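Local coordinates for protein cellobiose 2-epimerase (Caldibacillus thermoamylovorans, PDB 5ZHB) that catalyses the 2-epimerisation of cellobiose, converting the reducing-end glucose of the disaccharide to mannose, at residues 9-14 with 350-355; 18-23 with 372-377; 136-141 with 198-203. All blocks are in the same frame, centred on the assembly; numbering follows the deposited sequence.

Interaction 1: 9-14 with 350-355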
loop_
_atom_site.group_PDB
_atom_site.type_symbol
_atom_site.label_atom_id
_atom_site.label_comp_id
_atom_site.label_asym_id
_atom_site.label_seq_id
_atom_site.Cartn_x
_atom_site.Cartn_y
_atom_site.Cartn_z
ATOM N N ARG A 9 14.204 6.158 -11.726
ATOM C CA ARG A 9 13.586 5.829 -12.998
ATOM C C ARG A 9 14.306 4.677 -13.696
ATOM O O ARG A 9 13.648 3.831 -14.281
ATOM C CB ARG A 9 13.631 7.052 -13.918
ATOM C CG ARG A 9 12.757 6.920 -15.151
ATOM C CD ARG A 9 12.998 8.142 -16.044
ATOM N NE ARG A 9 12.224 8.026 -17.280
ATOM C CZ ARG A 9 11.445 8.971 -17.806
ATOM N NH1 ARG A 9 11.284 10.137 -17.197
ATOM N NH2 ARG A 9 10.817 8.735 -18.946
ATOM N N ASN A 10 15.649 4.684 -13.691
ATOM C CA ASN A 10 16.434 3.580 -14.213
ATOM C C ASN A 10 16.067 2.285 -13.482
ATOM O O ASN A 10 15.880 1.249 -14.117
ATOM C CB ASN A 10 17.913 3.916 -14.128
ATOM C CG ASN A 10 18.806 2.763 -14.501
ATOM O OD1 ASN A 10 19.507 2.200 -13.645
ATOM N ND2 ASN A 10 18.774 2.378 -15.761
ATOM N N GLU A 11 15.985 2.346 -12.148
ATOM C CA GLU A 11 15.665 1.168 -11.341
ATOM C C GLU A 11 14.294 0.658 -11.755
ATOM O O GLU A 11 14.125 -0.550 -12.006
ATOM C CB GLU A 11 15.835 1.412 -9.836
ATOM C CG GLU A 11 15.408 0.245 -8.943
ATOM C CD GLU A 11 16.127 -1.084 -9.172
ATOM O OE1 GLU A 11 17.245 -1.062 -9.729
ATOM O OE2 GLU A 11 15.572 -2.147 -8.816
ATOM N N LEU A 12 13.354 1.582 -11.922
ATOM C CA LEU A 12 11.986 1.218 -12.247
ATOM C C LEU A 12 11.912 0.537 -13.616
ATOM O O LEU A 12 11.356 -0.543 -13.736
ATOM C CB LEU A 12 11.084 2.440 -12.212
ATOM C CG LEU A 12 9.635 2.208 -12.635
ATOM C CD1 LEU A 12 8.976 1.174 -11.730
ATOM C CD2 LEU A 12 8.905 3.520 -12.605
ATOM N N GLU A 13 12.440 1.207 -14.640
ATOM C CA GLU A 13 12.225 0.811 -16.028
ATOM C C GLU A 13 13.154 -0.329 -16.434
ATOM O O GLU A 13 12.789 -1.107 -17.297
ATOM C CB GLU A 13 12.397 2.034 -16.927
ATOM C CG GLU A 13 11.305 3.071 -16.699
ATOM C CD GLU A 13 11.077 4.055 -17.835
ATOM O OE1 GLU A 13 11.889 4.999 -17.940
ATOM O OE2 GLU A 13 10.094 3.859 -18.605
ATOM N N THR A 14 14.341 -0.455 -15.831
ATOM C CA THR A 14 15.279 -1.472 -16.297
ATOM C C THR A 14 15.316 -2.697 -15.383
ATOM O O THR A 14 15.871 -3.704 -15.795
ATOM C CB THR A 14 16.696 -0.925 -16.521
ATOM O OG1 THR A 14 17.341 -0.719 -15.274
ATOM C CG2 THR A 14 16.725 0.338 -17.364
ATOM N N GLY A 350 16.397 -11.530 -10.337
ATOM C CA GLY A 350 15.972 -10.943 -9.071
ATOM C C GLY A 350 15.273 -9.592 -9.212
ATOM O O GLY A 350 15.106 -9.036 -10.308
ATOM N N GLU A 351 14.819 -9.059 -8.061
ATOM C CA GLU A 351 14.177 -7.751 -8.033
ATOM C C GLU A 351 14.696 -7.042 -6.787
ATOM O O GLU A 351 15.890 -6.773 -6.673
ATOM C CB GLU A 351 12.667 -8.009 -8.139
ATOM C CG GLU A 351 11.777 -6.778 -8.244
ATOM C CD GLU A 351 10.882 -6.428 -7.046
ATOM O OE1 GLU A 351 9.970 -5.616 -7.250
ATOM O OE2 GLU A 351 11.121 -6.910 -5.932
ATOM N N TRP A 352 13.818 -6.910 -5.788
ATOM C CA TRP A 352 14.219 -6.469 -4.465
ATOM C C TRP A 352 14.014 -7.614 -3.474
ATOM O O TRP A 352 13.059 -8.387 -3.519
ATOM C CB TRP A 352 13.411 -5.224 -4.040
ATOM C CG TRP A 352 13.637 -3.959 -4.837
ATOM C CD1 TRP A 352 14.010 -3.800 -6.135
ATOM C CD2 TRP A 352 13.503 -2.616 -4.312
ATOM N NE1 TRP A 352 14.117 -2.472 -6.460
ATOM C CE2 TRP A 352 13.811 -1.718 -5.352
ATOM C CE3 TRP A 352 13.177 -2.101 -3.056
ATOM C CZ2 TRP A 352 13.777 -0.338 -5.180
ATOM C CZ3 TRP A 352 13.148 -0.734 -2.887
ATOM C CH2 TRP A 352 13.469 0.132 -3.918
ATOM N N TYR A 353 14.897 -7.683 -2.491
ATOM C CA TYR A 353 14.653 -8.587 -1.383
ATOM C C TYR A 353 13.498 -8.094 -0.511
ATOM O O TYR A 353 13.215 -6.901 -0.442
ATOM C CB TYR A 353 15.893 -8.663 -0.512
ATOM C CG TYR A 353 17.144 -9.141 -1.214
ATOM C CD1 TYR A 353 17.218 -10.412 -1.784
ATOM C CD2 TYR A 353 18.296 -8.361 -1.181
ATOM C CE1 TYR A 353 18.386 -10.841 -2.405
ATOM C CE2 TYR A 353 19.467 -8.788 -1.777
ATOM C CZ TYR A 353 19.520 -10.041 -2.351
ATOM O OH TYR A 353 20.700 -10.420 -2.897
ATOM N N TRP A 354 12.830 -9.042 0.142
ATOM C CA TRP A 354 11.765 -8.737 1.069
ATOM C C TRP A 354 12.317 -7.870 2.199
ATOM O O TRP A 354 11.746 -6.844 2.568
ATOM C CB TRP A 354 11.188 -10.050 1.616
ATOM C CG TRP A 354 10.033 -9.846 2.565
ATOM C CD1 TRP A 354 10.111 -9.306 3.821
ATOM C CD2 TRP A 354 8.656 -10.210 2.381
ATOM N NE1 TRP A 354 8.878 -9.248 4.403
ATOM C CE2 TRP A 354 7.971 -9.835 3.562
ATOM C CE3 TRP A 354 7.947 -10.843 1.362
ATOM C CZ2 TRP A 354 6.611 -10.059 3.741
ATOM C CZ3 TRP A 354 6.610 -11.104 1.553
ATOM C CH2 TRP A 354 5.953 -10.724 2.730
ATOM N N SER A 355 13.430 -8.328 2.780
ATOM C CA SER A 355 14.025 -7.617 3.901
ATOM C C SER A 355 15.501 -7.954 4.011
ATOM O O SER A 355 15.976 -8.885 3.354
ATOM C CB SER A 355 13.259 -7.890 5.189
ATOM O OG SER A 355 13.218 -9.268 5.520
#

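Interaction 2: 18-23 with 372-377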
loop_
_atom_site.group_PDB
_atom_site.type_symbol
_atom_site.label_atom_id
_atom_site.label_comp_id
_atom_site.label_asym_id
_atom_site.label_seq_id
_atom_site.Cartn_x
_atom_site.Cartn_y
_atom_site.Cartn_z
ATOM N N PRO A 18 10.431 -4.770 -15.742
ATOM C CA PRO A 18 10.746 -6.004 -16.488
ATOM C C PRO A 18 10.636 -7.290 -15.672
ATOM O O PRO A 18 10.222 -8.321 -16.191
ATOM C CB PRO A 18 12.187 -5.778 -17.018
ATOM C CG PRO A 18 12.339 -4.276 -17.042
ATOM C CD PRO A 18 11.479 -3.743 -15.877
ATOM N N PHE A 19 11.004 -7.264 -14.378
ATOM C CA PHE A 19 10.894 -8.466 -13.566
ATOM C C PHE A 19 9.429 -8.917 -13.465
ATOM O O PHE A 19 9.115 -10.088 -13.685
ATOM C CB PHE A 19 11.474 -8.227 -12.171
ATOM C CG PHE A 19 11.080 -9.285 -11.146
ATOM C CD1 PHE A 19 9.919 -9.160 -10.391
ATOM C CD2 PHE A 19 11.904 -10.377 -10.920
ATOM C CE1 PHE A 19 9.583 -10.125 -9.461
ATOM C CE2 PHE A 19 11.575 -11.336 -9.998
ATOM C CZ PHE A 19 10.436 -11.196 -9.230
ATOM N N TRP A 20 8.531 -7.965 -13.165
ATOM C CA TRP A 20 7.105 -8.222 -13.050
ATOM C C TRP A 20 6.486 -8.633 -14.386
ATOM O O TRP A 20 5.634 -9.510 -14.418
ATOM C CB TRP A 20 6.433 -6.996 -12.410
ATOM C CG TRP A 20 6.828 -6.901 -10.965
ATOM C CD1 TRP A 20 7.813 -6.165 -10.381
ATOM C CD2 TRP A 20 6.321 -7.771 -9.942
ATOM N NE1 TRP A 20 7.922 -6.478 -9.056
ATOM C CE2 TRP A 20 7.023 -7.469 -8.761
ATOM C CE3 TRP A 20 5.318 -8.743 -9.920
ATOM C CZ2 TRP A 20 6.738 -8.114 -7.564
ATOM C CZ3 TRP A 20 5.048 -9.395 -8.742
ATOM C CH2 TRP A 20 5.770 -9.102 -7.589
ATOM N N ALA A 21 6.930 -8.029 -15.500
ATOM C CA ALA A 21 6.479 -8.441 -16.828
ATOM C C ALA A 21 6.827 -9.898 -17.144
ATOM O O ALA A 21 6.038 -10.562 -17.811
ATOM C CB ALA A 21 7.044 -7.518 -17.884
ATOM N N LYS A 22 7.956 -10.415 -16.626
ATOM C CA LYS A 22 8.343 -11.799 -16.826
ATOM C C LYS A 22 7.429 -12.757 -16.046
ATOM O O LYS A 22 7.565 -13.976 -16.175
ATOM C CB LYS A 22 9.818 -12.016 -16.447
ATOM C CG LYS A 22 10.870 -11.520 -17.450
ATOM C CD LYS A 22 12.339 -11.665 -17.032
ATOM C CE LYS A 22 12.899 -10.474 -16.267
ATOM N NZ LYS A 22 13.798 -10.767 -15.132
ATOM N N LEU A 23 6.529 -12.242 -15.194
ATOM C CA LEU A 23 5.602 -13.116 -14.478
ATOM C C LEU A 23 4.223 -13.146 -15.147
ATOM O O LEU A 23 3.262 -13.671 -14.564
ATOM C CB LEU A 23 5.493 -12.655 -13.016
ATOM C CG LEU A 23 6.784 -12.651 -12.191
ATOM C CD1 LEU A 23 6.443 -12.272 -10.746
ATOM C CD2 LEU A 23 7.558 -13.999 -12.244
ATOM N N LYS A 372 3.957 -9.549 -1.505
ATOM C CA LYS A 372 5.065 -8.775 -2.037
ATOM C C LYS A 372 4.893 -8.643 -3.539
ATOM O O LYS A 372 4.900 -9.656 -4.260
ATOM C CB LYS A 372 6.433 -9.351 -1.691
ATOM C CG LYS A 372 7.589 -8.428 -2.184
ATOM C CD LYS A 372 8.957 -8.822 -1.648
ATOM C CE LYS A 372 10.101 -8.046 -2.236
ATOM N NZ LYS A 372 10.126 -8.096 -3.685
ATOM N N CYS A 373 4.698 -7.388 -3.962
ATOM C CA CYS A 373 4.359 -7.111 -5.340
ATOM C C CYS A 373 4.999 -5.772 -5.698
ATOM O O CYS A 373 5.945 -5.354 -5.033
ATOM C CB CYS A 373 2.869 -7.322 -5.552
ATOM S SG CYS A 373 1.895 -6.219 -4.497
ATOM N N PRO A 374 4.695 -5.186 -6.875
ATOM C CA PRO A 374 5.418 -3.991 -7.311
ATOM C C PRO A 374 4.843 -2.643 -6.893
ATOM O O PRO A 374 5.333 -1.626 -7.351
ATOM C CB PRO A 374 5.305 -4.165 -8.838
ATOM C CG PRO A 374 3.914 -4.698 -9.043
ATOM C CD PRO A 374 3.726 -5.650 -7.876
ATOM N N TYR A 375 3.787 -2.627 -6.068
ATOM C CA TYR A 375 3.095 -1.381 -5.761
ATOM C C TYR A 375 3.991 -0.424 -4.971
ATOM O O TYR A 375 4.158 0.726 -5.400
ATOM C CB TYR A 375 1.742 -1.702 -5.115
ATOM C CG TYR A 375 1.273 -0.896 -3.912
ATOM C CD1 TYR A 375 0.640 0.331 -4.054
ATOM C CD2 TYR A 375 1.377 -1.417 -2.621
ATOM C CE1 TYR A 375 0.136 1.035 -2.963
ATOM C CE2 TYR A 375 0.872 -0.731 -1.520
ATOM C CZ TYR A 375 0.274 0.514 -1.685
ATOM O OH TYR A 375 -0.258 1.193 -0.606
ATOM N N HIS A 376 4.559 -0.875 -3.847
ATOM C CA HIS A 376 5.295 0.049 -2.980
ATOM C C HIS A 376 6.514 0.644 -3.702
ATOM O O HIS A 376 6.726 1.868 -3.698
ATOM C CB HIS A 376 5.706 -0.628 -1.683
ATOM C CG HIS A 376 4.663 -0.785 -0.613
ATOM N ND1 HIS A 376 4.100 0.290 0.055
ATOM C CD2 HIS A 376 4.057 -1.892 -0.136
ATOM C CE1 HIS A 376 3.180 -0.169 0.914
ATOM N NE2 HIS A 376 3.163 -1.497 0.844
ATOM N N ASN A 377 7.344 -0.226 -4.265
ATOM C CA ASN A 377 8.592 0.215 -4.873
ATOM C C ASN A 377 8.362 0.951 -6.205
ATOM O O ASN A 377 9.049 1.956 -6.462
ATOM C CB ASN A 377 9.644 -0.893 -4.884
ATOM C CG ASN A 377 9.277 -2.128 -5.675
ATOM O OD1 ASN A 377 8.107 -2.325 -6.011
ATOM N ND2 ASN A 377 10.265 -2.986 -5.919
#

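Interaction 3: 136-141 with 198-203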
loop_
_atom_site.group_PDB
_atom_site.type_symbol
_atom_site.label_atom_id
_atom_site.label_comp_id
_atom_site.label_asym_id
_atom_site.label_seq_id
_atom_site.Cartn_x
_atom_site.Cartn_y
_atom_site.Cartn_z
ATOM N N TYR A 136 -17.140 -0.653 -11.498
ATOM C CA TYR A 136 -16.656 -1.665 -10.568
ATOM C C TYR A 136 -16.170 -0.971 -9.301
ATOM O O TYR A 136 -16.514 -1.396 -8.200
ATOM C CB TYR A 136 -15.596 -2.502 -11.275
ATOM C CG TYR A 136 -16.110 -3.715 -12.038
ATOM C CD1 TYR A 136 -16.966 -4.635 -11.441
ATOM C CD2 TYR A 136 -15.698 -3.969 -13.343
ATOM C CE1 TYR A 136 -17.413 -5.754 -12.134
ATOM C CE2 TYR A 136 -16.127 -5.092 -14.042
ATOM C CZ TYR A 136 -16.980 -5.992 -13.434
ATOM O OH TYR A 136 -17.388 -7.121 -14.092
ATOM N N ALA A 137 -15.417 0.136 -9.479
ATOM C CA ALA A 137 -14.876 0.888 -8.350
ATOM C C ALA A 137 -16.005 1.398 -7.454
ATOM O O ALA A 137 -15.991 1.215 -6.227
ATOM C CB ALA A 137 -14.003 2.025 -8.844
ATOM N N LYS A 138 -17.033 1.965 -8.090
ATOM C CA LYS A 138 -18.196 2.445 -7.363
ATOM C C LYS A 138 -18.922 1.311 -6.651
ATOM O O LYS A 138 -19.375 1.518 -5.534
ATOM C CB LYS A 138 -19.132 3.246 -8.272
ATOM C CG LYS A 138 -18.508 4.515 -8.845
ATOM C CD LYS A 138 -19.508 5.433 -9.533
ATOM C CE LYS A 138 -18.881 6.474 -10.400
ATOM N NZ LYS A 138 -19.909 7.237 -11.108
ATOM N N GLN A 139 -19.063 0.128 -7.268
ATOM C CA GLN A 139 -19.670 -0.993 -6.555
ATOM C C GLN A 139 -18.902 -1.335 -5.267
ATOM O O GLN A 139 -19.503 -1.617 -4.234
ATOM C CB GLN A 139 -19.763 -2.289 -7.358
ATOM C CG GLN A 139 -20.740 -2.232 -8.526
ATOM C CD GLN A 139 -20.805 -3.549 -9.270
ATOM O OE1 GLN A 139 -20.933 -4.616 -8.651
ATOM N NE2 GLN A 139 -20.678 -3.479 -10.591
ATOM N N LEU A 140 -17.569 -1.397 -5.339
ATOM C CA LEU A 140 -16.778 -1.740 -4.166
ATOM C C LEU A 140 -16.914 -0.652 -3.103
ATOM O O LEU A 140 -17.039 -0.977 -1.939
ATOM C CB LEU A 140 -15.318 -1.962 -4.566
ATOM C CG LEU A 140 -15.073 -3.067 -5.596
ATOM C CD1 LEU A 140 -13.605 -3.202 -5.989
ATOM C CD2 LEU A 140 -15.596 -4.376 -5.040
ATOM N N TYR A 141 -16.869 0.624 -3.514
ATOM C CA TYR A 141 -17.104 1.762 -2.625
ATOM C C TYR A 141 -18.425 1.564 -1.875
ATOM O O TYR A 141 -18.504 1.720 -0.659
ATOM C CB TYR A 141 -17.042 3.053 -3.459
ATOM C CG TYR A 141 -17.563 4.315 -2.781
ATOM C CD1 TYR A 141 -16.948 4.823 -1.639
ATOM C CD2 TYR A 141 -18.691 4.985 -3.256
ATOM C CE1 TYR A 141 -17.441 5.943 -0.990
ATOM C CE2 TYR A 141 -19.187 6.121 -2.625
ATOM C CZ TYR A 141 -18.545 6.613 -1.502
ATOM O OH TYR A 141 -19.021 7.709 -0.845
ATOM N N ARG A 198 -10.246 11.692 -7.202
ATOM C CA ARG A 198 -9.555 12.216 -8.369
ATOM C C ARG A 198 -10.372 11.971 -9.633
ATOM O O ARG A 198 -10.252 12.704 -10.596
ATOM C CB ARG A 198 -8.167 11.596 -8.587
ATOM C CG ARG A 198 -7.129 11.958 -7.533
ATOM C CD ARG A 198 -5.786 11.333 -7.893
ATOM N NE ARG A 198 -4.673 11.831 -7.072
ATOM C CZ ARG A 198 -4.148 11.247 -5.992
ATOM N NH1 ARG A 198 -4.451 9.996 -5.640
ATOM N NH2 ARG A 198 -3.322 11.958 -5.254
ATOM N N VAL A 199 -11.165 10.905 -9.659
ATOM C CA VAL A 199 -11.788 10.473 -10.902
ATOM C C VAL A 199 -13.302 10.697 -10.890
ATOM O O VAL A 199 -13.943 10.598 -11.924
ATOM C CB VAL A 199 -11.310 9.007 -10.942
ATOM C CG1 VAL A 199 -12.399 7.964 -11.105
ATOM C CG2 VAL A 199 -10.147 8.844 -11.892
ATOM N N TRP A 200 -13.842 11.020 -9.711
ATOM C CA TRP A 200 -15.266 11.116 -9.436
ATOM C C TRP A 200 -15.425 12.059 -8.252
ATOM O O TRP A 200 -15.326 11.641 -7.099
ATOM C CB TRP A 200 -15.876 9.739 -9.132
ATOM C CG TRP A 200 -17.369 9.715 -8.900
ATOM C CD1 TRP A 200 -18.341 10.229 -9.716
ATOM C CD2 TRP A 200 -18.058 9.126 -7.772
ATOM N NE1 TRP A 200 -19.580 10.004 -9.172
ATOM C CE2 TRP A 200 -19.442 9.336 -7.982
ATOM C CE3 TRP A 200 -17.647 8.445 -6.615
ATOM C CZ2 TRP A 200 -20.405 8.891 -7.080
ATOM C CZ3 TRP A 200 -18.601 8.005 -5.722
ATOM C CH2 TRP A 200 -19.964 8.224 -5.956
ATOM N N GLU A 201 -15.618 13.353 -8.541
ATOM C CA GLU A 201 -15.613 14.367 -7.496
ATOM C C GLU A 201 -16.984 14.450 -6.834
ATOM O O GLU A 201 -17.666 15.460 -6.947
ATOM C CB GLU A 201 -15.193 15.724 -8.070
ATOM C CG GLU A 201 -13.790 15.698 -8.669
ATOM C CD GLU A 201 -13.187 17.054 -8.977
ATOM O OE1 GLU A 201 -13.790 18.060 -8.546
ATOM O OE2 GLU A 201 -12.132 17.104 -9.648
ATOM N N ASP A 202 -17.346 13.401 -6.093
ATOM C CA ASP A 202 -18.616 13.314 -5.398
ATOM C C ASP A 202 -18.529 13.977 -4.026
ATOM O O ASP A 202 -17.627 13.692 -3.237
ATOM C CB ASP A 202 -19.001 11.857 -5.198
ATOM C CG ASP A 202 -20.300 11.662 -4.446
ATOM O OD1 ASP A 202 -21.323 11.963 -5.056
ATOM O OD2 ASP A 202 -20.257 11.285 -3.250
ATOM N N GLU A 203 -19.517 14.820 -3.693
ATOM C CA GLU A 203 -19.474 15.570 -2.444
ATOM C C GLU A 203 -19.605 14.636 -1.237
ATOM O O GLU A 203 -18.961 14.834 -0.195
ATOM C CB GLU A 203 -20.548 16.667 -2.475
ATOM C CG GLU A 203 -20.577 17.550 -1.227
ATOM C CD GLU A 203 -19.466 18.586 -1.028
ATOM O OE1 GLU A 203 -18.673 18.919 -1.947
ATOM O OE2 GLU A 203 -19.393 19.066 0.127
HETATM O O HOH W 1 -20.950 8.855 -2.300
#

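Interaction 1: 9-14 with 350-355
The indole N-H of W352 meets the carboxylate of E11. This is the hydrogen bond that joins the segments: NE1 of W352 to OE2 of E11, 2.8 Å, with a bent N-H...O angle of 148°. The position of OE2 is doubtful, since the model crowds it against a further atom, and the length is to be taken with care. The oxygen lies at the edge of the indole, near its plane, and the carboxylate is turned 49° from the ring. E11 reaches it by bending at chi2 (59°).

Apolar contact is slight. CG of E11 lies at the same ring edge, 4.1 Å from CZ2 of W352. I16 touches both side chains.

The fold is that of the N-acylglucosamine 2-epimerase family, a barrel of paired helices, (alpha/alpha)6. Here the N-terminal helix 2-21 meets the loop between helix 326-343 and strand 355-356.

Further polar bonds form inside each segment, some with outside partners. In the loop, OE2 of E351 takes the backbone N of W352 at 2.7 Å, from above the carboxylate plane; K372 pairs with the same carboxylate. On the helix, NE of R9 forms a salt bridge with OE1 of E13 at 3.1 Å. OE2 of E13 has K68 and Y71 as partners. The carbonyl O of N10 is gripped twice: OG1 and N of T14 reach it from opposite faces.

Interaction 2: 18-23 with 372-377
CG of W20 stands anti to its own carbonyl carbon (chi1 -70°), and chi2 of 96° turns the indole so that one face meets P374. CB of P374 sits over the five-membered ring, 3.5 Å from its centroid and 11° off the ring normal. This is a CH-pi contact. CD of the same proline lies over the middle of the indole on that face. On the opposite face is CD1 of F19, offset toward the rim. The indole is thus held between two neighbours.

The far end of the ring meets backbone. CH2 of W20 lies 3.3 Å from CA of C373, and 3.5 Å from the carbonyl O of K372, which is at the ring edge. CB of C373 touches the same CH2 more loosely, at 4.0 Å.

No hydrogen bond crosses between the segments. The buried N-H of W20 is satisfied by E351, and the amine of K372 bonds the carbonyl of I367.

The first helix, 2-21, is packed here against the residues just before the last helix, 375-387. This meeting of chain ends is consistent with closure of the family's (alpha/alpha)6 barrel.

Interaction 3: 136-141 with 198-203
K138 lays the end of its side chain over one face of the W200 indole. CE is centred above the five-membered ring, 3.6 Å from its centroid and only 2° off the normal, in a CH-pi contact. NZ follows at 3.7 Å from the same centroid, 24° off, making a cation-pi pair. NZ of K138 and NE1 of W200 are 3.4 Å apart, but both are donors, so they share no hydrogen bond. The lysine chain is extended beyond CG, which carries the amine across to the ring. This is the more solvent-exposed side of the contact.

The Y141 side is the buried one. The ring edge of W200 meets Y141 there, with CZ3 of W200 3.7 Å from CE2 of Y141. The two rings are steeply inclined, their planes at 75°. L205 touches both. Within its own segment, D202 lays CB over the other face of the indole, 3.6 Å above its plane.

W200 lies in the short link between helices 183-199 and 203-220 of the helical barrel, and helix 131-145 brings K138 and Y141 to it. D202 is the N-cap of helix 203-220: its OD2 takes the backbone N of L205. An alanine at W200 has no ring, and would probably leave the K138 amine without its aromatic partner and open a gap beside Y141.

Water completes the polar part. OH of Y141 and OD2 of D202 are 4.5 Å apart, too far for a direct bond. Water 1 bridges them at 2.7 Å from each, donating to OD2.

Overall arrangement
Interactions 1 and 2 adjoin, with centres about 8 Å apart. Both bring helix 2-21 to parts from near the C-terminal end of the chain, and their segments alternate in sequence. E351 of interaction 1 is tied to both W20 and K372 of interaction 2. Interaction 2 is fully buried and rests on ring-face and backbone packing. Interaction 1 is partly buried and turns on a single polar bond. Interaction 3 lies, in sequence, inside the loops that both of them close, but is remote in space, about 32 Å from interaction 1, centre to centre, across the chain's centre. It joins neighbouring helical elements nearer the surface, through a cation-pi pair and a water bridge.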